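Local atomic coordinates of putative NTP pyrophosphohydrolase (Exiguobacterium sibiricum 255-15, PDB entry 3NL9), a protein that probably hydrolyses nucleoside triphosphates to monophosphates and pyrophosphate, as an all-helical protein of the MazG clan. Residues A[42-45]-A[46-50]; A[34-37]-A[38-42]; A[125-128]-A[129-132]. All coordinates share one frame; numbering follows the deposited sequence.

Contact 1 (A[42-45]-A[46-50]); sequences AEEA and VVEFL
Glu-48 lies one wide turn beyond Glu-43 and beside Glu-44, in the second half of helix 31-52. Its CB stands 3.8 Å from OE1 of Glu-44. CG sits beside the backbone N (chi1 -61°), which brings it to 3.3 Å from the carbonyl O of Glu-43 and 3.6 Å from Glu-44 OE1. A bend at chi2 (-77°) then turns the carboxylate, and because Glu-44 is bent alike, the two chains run side by side, their end groups 21° from parallel and OE2 of Glu-44 4.9 Å from OE2 of Glu-48. Beneath them the backbone widens: Ala-42 O takes both Val-46 N (2.8 Å) and Val-47 N, while Glu-48 N and Phe-49 N bond five residues back, to Glu-43 O (2.9 Å) and Glu-44 O. On another side of the turn Ala-42 CB rests 4.0 Å from Val-46 CG2. On the glutamate side, Asp-100 of the second subunit packs on Glu-44. Such pi-type turns can take up an extra residue in a helix. Here the Glu-Glu-Ala-Val-Val-Glu sequence resembles, with one residue more, the EExxE motif that binds magnesium in MazG relatives, consistent with a similar acidic site.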
loop_
_atom_site.group_PDB
_atom_site.type_symbol
_atom_site.label_atom_id
_atom_site.label_comp_id
_atom_site.label_asym_id
_atom_site.label_seq_id
_atom_site.Cartn_x
_atom_site.Cartn_y
_atom_site.Cartn_z
ATOM N N ALA A 42 2.211 0.559 -7.120
ATOM C CA ALA A 42 1.543 -0.476 -7.909
ATOM C C ALA A 42 2.545 -1.452 -8.558
ATOM O O ALA A 42 2.206 -2.594 -8.791
ATOM C CB ALA A 42 0.654 0.169 -9.007
ATOM N N GLU A 43 3.767 -1.002 -8.874
ATOM C CA GLU A 43 4.810 -1.928 -9.423
ATOM C C GLU A 43 4.996 -3.090 -8.458
ATOM O O GLU A 43 5.113 -4.264 -8.863
ATOM C CB GLU A 43 6.152 -1.201 -9.659
ATOM C CG GLU A 43 6.193 -0.374 -10.932
ATOM C CD GLU A 43 7.395 0.593 -11.037
ATOM O OE1 GLU A 43 8.241 0.658 -10.120
ATOM O OE2 GLU A 43 7.488 1.295 -12.060
ATOM N N GLU A 44 4.933 -2.776 -7.170
ATOM C CA GLU A 44 5.055 -3.805 -6.135
ATOM C C GLU A 44 3.705 -4.443 -5.766
ATOM O O GLU A 44 3.555 -5.659 -5.874
ATOM C CB GLU A 44 5.786 -3.219 -4.925
ATOM C CG GLU A 44 7.221 -2.819 -5.264
ATOM C CD GLU A 44 8.158 -4.023 -5.422
ATOM O OE1 GLU A 44 7.797 -5.163 -5.015
ATOM O OE2 GLU A 44 9.250 -3.841 -5.991
ATOM N N ALA A 45 2.716 -3.640 -5.388
ATOM C CA ALA A 45 1.432 -4.200 -4.880
ATOM C C ALA A 45 0.627 -4.908 -5.970
ATOM O O ALA A 45 -0.199 -5.776 -5.653
ATOM C CB ALA A 45 0.572 -3.121 -4.270
ATOM N N VAL A 46 0.838 -4.527 -7.236
ATOM C CA VAL A 46 0.099 -5.160 -8.346
ATOM C C VAL A 46 1.010 -6.087 -9.154
ATOM O O VAL A 46 0.772 -7.277 -9.197
ATOM C CB VAL A 46 -0.579 -4.121 -9.275
ATOM C CG1 VAL A 46 -1.371 -4.819 -10.415
ATOM C CG2 VAL A 46 -1.486 -3.184 -8.446
ATOM N N VAL A 47 2.034 -5.545 -9.813
ATOM C CA VAL A 47 2.766 -6.326 -10.824
ATOM C C VAL A 47 3.616 -7.413 -10.165
ATOM O O VAL A 47 3.424 -8.595 -10.466
ATOM C CB VAL A 47 3.625 -5.441 -11.779
ATOM C CG1 VAL A 47 4.375 -6.314 -12.808
ATOM C CG2 VAL A 47 2.741 -4.371 -12.500
ATOM N N GLU A 48 4.522 -7.039 -9.254
ATOM C CA GLU A 48 5.388 -8.057 -8.619
ATOM C C GLU A 48 4.573 -9.039 -7.798
ATOM O O GLU A 48 4.832 -10.235 -7.844
ATOM C CB GLU A 48 6.466 -7.438 -7.685
ATOM C CG GLU A 48 7.424 -6.523 -8.373
ATOM C CD GLU A 48 8.503 -7.269 -9.175
ATOM O OE1 GLU A 48 8.758 -8.467 -8.893
ATOM O OE2 GLU A 48 9.101 -6.632 -10.075
ATOM N N PHE A 49 3.596 -8.528 -7.042
ATOM C CA PHE A 49 2.702 -9.376 -6.238
ATOM C C PHE A 49 1.958 -10.418 -7.117
ATOM O O PHE A 49 1.840 -11.620 -6.744
ATOM C CB PHE A 49 1.723 -8.470 -5.478
ATOM C CG PHE A 49 0.684 -9.192 -4.711
ATOM C CD1 PHE A 49 0.981 -9.751 -3.477
ATOM C CD2 PHE A 49 -0.607 -9.333 -5.219
ATOM C CE1 PHE A 49 -0.002 -10.433 -2.757
ATOM C CE2 PHE A 49 -1.590 -10.031 -4.506
ATOM C CZ PHE A 49 -1.285 -10.584 -3.291
ATOM N N LEU A 50 1.432 -9.968 -8.251
ATOM C CA LEU A 50 0.676 -10.876 -9.149
ATOM C C LEU A 50 1.587 -11.865 -9.893
ATOM O O LEU A 50 1.208 -13.002 -10.150
ATOM C CB LEU A 50 -0.225 -10.070 -10.119
ATOM C CG LEU A 50 -1.411 -9.360 -9.464
ATOM C CD1 LEU A 50 -2.370 -8.644 -10.461
ATOM C CD2 LEU A 50 -2.164 -10.385 -8.599
#

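Contact 2 (A[34-37]-A[38-42]); sequences GVKR and ATWTA. With EDO (1,2-ethanediol), chain B.
Trp-40 packs back on Lys-36 and Arg-37 within the first half of helix 31-52, a local contact along one helical turn at the interface with the second subunit. The indole leans back along the helix, its CG beside the backbone N (chi1 -61°), and lays one face over the preceding turn. Lys-36 O sits 3.3 Å above that face, offset toward the rim, although it also accepts the ordinary helical bond from Trp-40 N. Over the same face Lys-36 CB makes a CH-pi contact, 4.2 Å from the centroid of the six-membered ring and 15° off its normal. Arg-37 comes instead to the indole edge: NH1 lies in the ring plane, 3.8 Å from CZ3, while Trp-40 CE3 lies over a face of the guanidinium. This is regular alpha helix, and two threonines reinforce it by turning their hydroxyls back on carbonyls four residues earlier. Thr-39 OG1 donates to Val-35 O and Thr-41 OG1 to Arg-37 O, each at 2.7 Å; in both cases the hydroxyl and the backbone N of the threonine reach the oxygen from opposite faces of the carbonyl plane. Replacing Trp-40 by an alanine removes the indole, which would probably bare Lys-36 CB and open a gap beside the Arg-37 guanidinium. That guanidinium holds a 1,2-ethanediol, probably from the crystallisation liquor, at its edge, with NH1 to O1 and NH2 to O2 both 2.8 Å; His-15 NE2 also bonds the diol. Across the dimer interface Arg-37 forms a salt bridge with Glu-111 of the second subunit and hydrogen bonds with the Ser-108 hydroxyl and the Phe-104 carbonyl of that subunit.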
loop_
_atom_site.group_PDB
_atom_site.type_symbol
_atom_site.label_atom_id
_atom_site.label_comp_id
_atom_site.label_asym_id
_atom_site.label_seq_id
_atom_site.Cartn_x
_atom_site.Cartn_y
_atom_site.Cartn_z
ATOM N N GLY A 34 2.832 12.673 -7.373
ATOM C CA GLY A 34 1.888 11.594 -7.030
ATOM C C GLY A 34 1.832 10.473 -8.064
ATOM O O GLY A 34 1.682 9.289 -7.709
ATOM N N VAL A 35 1.926 10.826 -9.340
ATOM C CA VAL A 35 1.899 9.805 -10.406
ATOM C C VAL A 35 3.073 8.817 -10.232
ATOM O O VAL A 35 2.916 7.610 -10.379
ATOM C CB VAL A 35 1.948 10.428 -11.802
ATOM C CG1 VAL A 35 2.218 9.370 -12.836
ATOM C CG2 VAL A 35 0.622 11.112 -12.133
ATOM N N LYS A 36 4.234 9.358 -9.889
ATOM C CA LYS A 36 5.423 8.556 -9.676
ATOM C C LYS A 36 5.204 7.581 -8.515
ATOM O O LYS A 36 5.436 6.393 -8.660
ATOM C CB LYS A 36 6.632 9.449 -9.373
ATOM C CG LYS A 36 7.101 10.305 -10.560
ATOM C CD LYS A 36 8.390 11.036 -10.233
ATOM C CE LYS A 36 8.932 11.820 -11.427
ATOM N NZ LYS A 36 8.900 11.034 -12.704
ATOM N N ARG A 37 4.730 8.110 -7.392
ATOM C CA ARG A 37 4.517 7.324 -6.193
ATOM C C ARG A 37 3.489 6.263 -6.401
ATOM O O ARG A 37 3.689 5.142 -5.960
ATOM C CB ARG A 37 4.194 8.224 -5.006
ATOM C CG ARG A 37 5.414 9.164 -4.677
ATOM C CD ARG A 37 5.523 9.487 -3.249
ATOM N NE ARG A 37 5.760 8.273 -2.486
ATOM C CZ ARG A 37 6.951 7.734 -2.221
ATOM N NH1 ARG A 37 8.104 8.303 -2.621
ATOM N NH2 ARG A 37 6.975 6.609 -1.537
ATOM N N ALA A 38 2.387 6.621 -7.067
ATOM C CA ALA A 38 1.341 5.652 -7.413
ATOM C C ALA A 38 1.909 4.507 -8.251
ATOM O O ALA A 38 1.644 3.332 -8.006
ATOM C CB ALA A 38 0.203 6.372 -8.159
ATOM N N THR A 39 2.721 4.869 -9.234
ATOM C CA THR A 39 3.371 3.916 -10.124
ATOM C C THR A 39 4.303 2.983 -9.350
ATOM O O THR A 39 4.169 1.779 -9.475
ATOM C CB THR A 39 4.119 4.648 -11.281
ATOM O OG1 THR A 39 3.178 5.495 -11.979
ATOM C CG2 THR A 39 4.752 3.623 -12.250
ATOM N N TRP A 40 5.194 3.522 -8.514
ATOM C CA TRP A 40 6.093 2.676 -7.734
ATOM C C TRP A 40 5.343 1.736 -6.816
ATOM O O TRP A 40 5.764 0.572 -6.628
ATOM C CB TRP A 40 7.058 3.505 -6.909
ATOM C CG TRP A 40 7.946 4.382 -7.729
ATOM C CD1 TRP A 40 8.445 4.107 -8.960
ATOM C CD2 TRP A 40 8.493 5.658 -7.352
ATOM N NE1 TRP A 40 9.238 5.137 -9.393
ATOM C CE2 TRP A 40 9.296 6.099 -8.428
ATOM C CE3 TRP A 40 8.387 6.463 -6.212
ATOM C CZ2 TRP A 40 9.971 7.329 -8.414
ATOM C CZ3 TRP A 40 9.061 7.700 -6.197
ATOM C CH2 TRP A 40 9.842 8.110 -7.287
ATOM N N THR A 41 4.258 2.242 -6.212
ATOM C CA THR A 41 3.478 1.451 -5.247
ATOM C C THR A 41 2.841 0.275 -5.984
ATOM O O THR A 41 2.931 -0.882 -5.539
ATOM C CB THR A 41 2.412 2.336 -4.518
ATOM O OG1 THR A 41 3.046 3.507 -3.956
ATOM C CG2 THR A 41 1.686 1.568 -3.418
ATOM N N ALA A 42 2.211 0.559 -7.120
ATOM C CA ALA A 42 1.543 -0.476 -7.909
ATOM C C ALA A 42 2.545 -1.452 -8.558
ATOM O O ALA A 42 2.206 -2.594 -8.791
ATOM C CB ALA A 42 0.654 0.169 -9.007
HETATM C C1 EDO B . 11.399 6.297 -1.750
HETATM O O1 EDO B . 10.536 6.827 -2.780
HETATM C C2 EDO B . 10.571 5.430 -0.790
HETATM O O2 EDO B . 9.437 6.138 -0.248
#

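Contact 3 (A[125-128]-A[129-132]); sequences QANM and AKLG
Lys-130 folds back along Asn-127 where helix 117-128 ends and the chain leaves through a type I beta turn, Met-128 to Leu-131. The turn sends its side chains to different sides. Lys-130 runs back past the last helical turn, whereas Leu-131 heads toward helix 7-17, where it and Met-128 (selenomethionine) both rest on Thr-17. At the base of the lysine, CG sits beside the backbone N (chi1 -70°), which places it 3.3 Å from Asn-127 O and 3.6 Å from Ala-126 O. Leu-131 uses its branch point, CG lying 3.7 Å from Met-128 O, and Ala-129 CB stands 3.4 Å from Gln-125 O. The backbone marks the same ending. Ala-129 N still bonds Gln-125 O (2.9 Å), with a weak second bond to Ala-126 O, but Lys-130 N reaches only three residues back, to Asn-127 O at 3.1 Å, approaching from 56° above the carbonyl plane. Ala-126 O is also bonded by Trp-152 NE1, and Lys-130 packs on Trp-152 and Phe-18, so the start of the loop is held to its own later part and to the loop after helix 7-17. Asn-127 in turn touches Phe-14 of helix 7-17 and Tyr-103 of the second subunit. From CG outward the lysine is extended, which carries CE to 4.3 Å from the amide OD1 of Asn-127.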
loop_
_atom_site.group_PDB
_atom_site.type_symbol
_atom_site.label_atom_id
_atom_site.label_comp_id
_atom_site.label_asym_id
_atom_site.label_seq_id
_atom_site.Cartn_x
_atom_site.Cartn_y
_atom_site.Cartn_z
ATOM N N GLN A 125 16.544 -1.845 7.182
ATOM C CA GLN A 125 17.958 -1.917 7.557
ATOM C C GLN A 125 18.866 -1.979 6.314
ATOM O O GLN A 125 19.910 -1.309 6.240
ATOM C CB GLN A 125 18.196 -3.090 8.506
ATOM C CG GLN A 125 17.545 -2.874 9.850
ATOM C CD GLN A 125 17.943 -3.879 10.927
ATOM O OE1 GLN A 125 18.905 -4.638 10.780
ATOM N NE2 GLN A 125 17.212 -3.852 12.036
ATOM N N ALA A 126 18.444 -2.744 5.328
ATOM C CA ALA A 126 19.157 -2.857 4.048
ATOM C C ALA A 126 19.174 -1.514 3.290
ATOM O O ALA A 126 20.186 -1.105 2.699
ATOM C CB ALA A 126 18.493 -3.977 3.188
ATOM N N ASN A 127 18.040 -0.814 3.318
ATOM C CA ASN A 127 17.958 0.481 2.701
ATOM C C ASN A 127 18.975 1.407 3.372
ATOM O O ASN A 127 19.745 2.089 2.683
ATOM C CB ASN A 127 16.537 1.064 2.836
ATOM C CG ASN A 127 15.589 0.597 1.734
ATOM O OD1 ASN A 127 15.992 -0.129 0.821
ATOM N ND2 ASN A 127 14.329 1.068 1.787
HETATM N N MSE A 128 18.993 1.395 4.709
HETATM C CA MSE A 128 19.886 2.308 5.471
HETATM C C MSE A 128 21.352 1.936 5.272
HETATM O O MSE A 128 22.230 2.787 5.358
HETATM C CB MSE A 128 19.520 2.338 6.966
HETATM C CG MSE A 128 18.146 2.984 7.311
HETATM SE SE MSE A 128 17.959 4.830 6.655
HETATM C CE MSE A 128 19.439 5.805 7.464
ATOM N N ALA A 129 21.613 0.667 4.977
ATOM C CA ALA A 129 22.981 0.181 4.787
ATOM C C ALA A 129 23.527 0.558 3.382
ATOM O O ALA A 129 24.637 0.171 3.014
ATOM C CB ALA A 129 23.033 -1.336 5.000
ATOM N N LYS A 130 22.766 1.326 2.597
ATOM C CA LYS A 130 23.241 1.750 1.282
ATOM C C LYS A 130 24.216 2.895 1.362
ATOM O O LYS A 130 24.736 3.346 0.350
ATOM C CB LYS A 130 22.085 2.128 0.365
ATOM C CG LYS A 130 21.237 0.956 -0.069
ATOM C CD LYS A 130 20.374 1.362 -1.243
ATOM C CE LYS A 130 19.442 0.245 -1.662
ATOM N NZ LYS A 130 18.672 0.617 -2.888
ATOM N N LEU A 131 24.502 3.380 2.559
ATOM C CA LEU A 131 25.522 4.415 2.663
ATOM C C LEU A 131 26.856 3.805 2.319
ATOM O O LEU A 131 27.140 2.654 2.653
ATOM C CB LEU A 131 25.536 5.029 4.058
ATOM C CG LEU A 131 24.280 5.787 4.447
ATOM C CD1 LEU A 131 24.305 6.152 5.969
ATOM C CD2 LEU A 131 24.137 7.020 3.546
ATOM N N GLY A 132 27.684 4.584 1.620
ATOM C CA GLY A 132 29.048 4.192 1.339
ATOM C C GLY A 132 29.937 4.261 2.573
ATOM O O GLY A 132 29.469 4.604 3.684
#

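Overall arrangement
From the N terminus, the chain first meets contact 2 (34-42), then contact 1 (42-50), both on helix 31-52. They share Ala-42 and follow end to end, their centres 11 Å apart, neither nesting nor crossing. Both face the second subunit, so the helix carries interface along two successive stretches. Their pairings reach only four or five residues along the helix and close no long loop. Contact 3 (125-132) comes much later, after helices 57-79 and 87-112, where helix 117-128 gives way to the loop toward helix 156-170. Its centre is about 23 Å from each of the others, with nearest atoms about 10 Å apart, and it joins that helix end to helix 7-17.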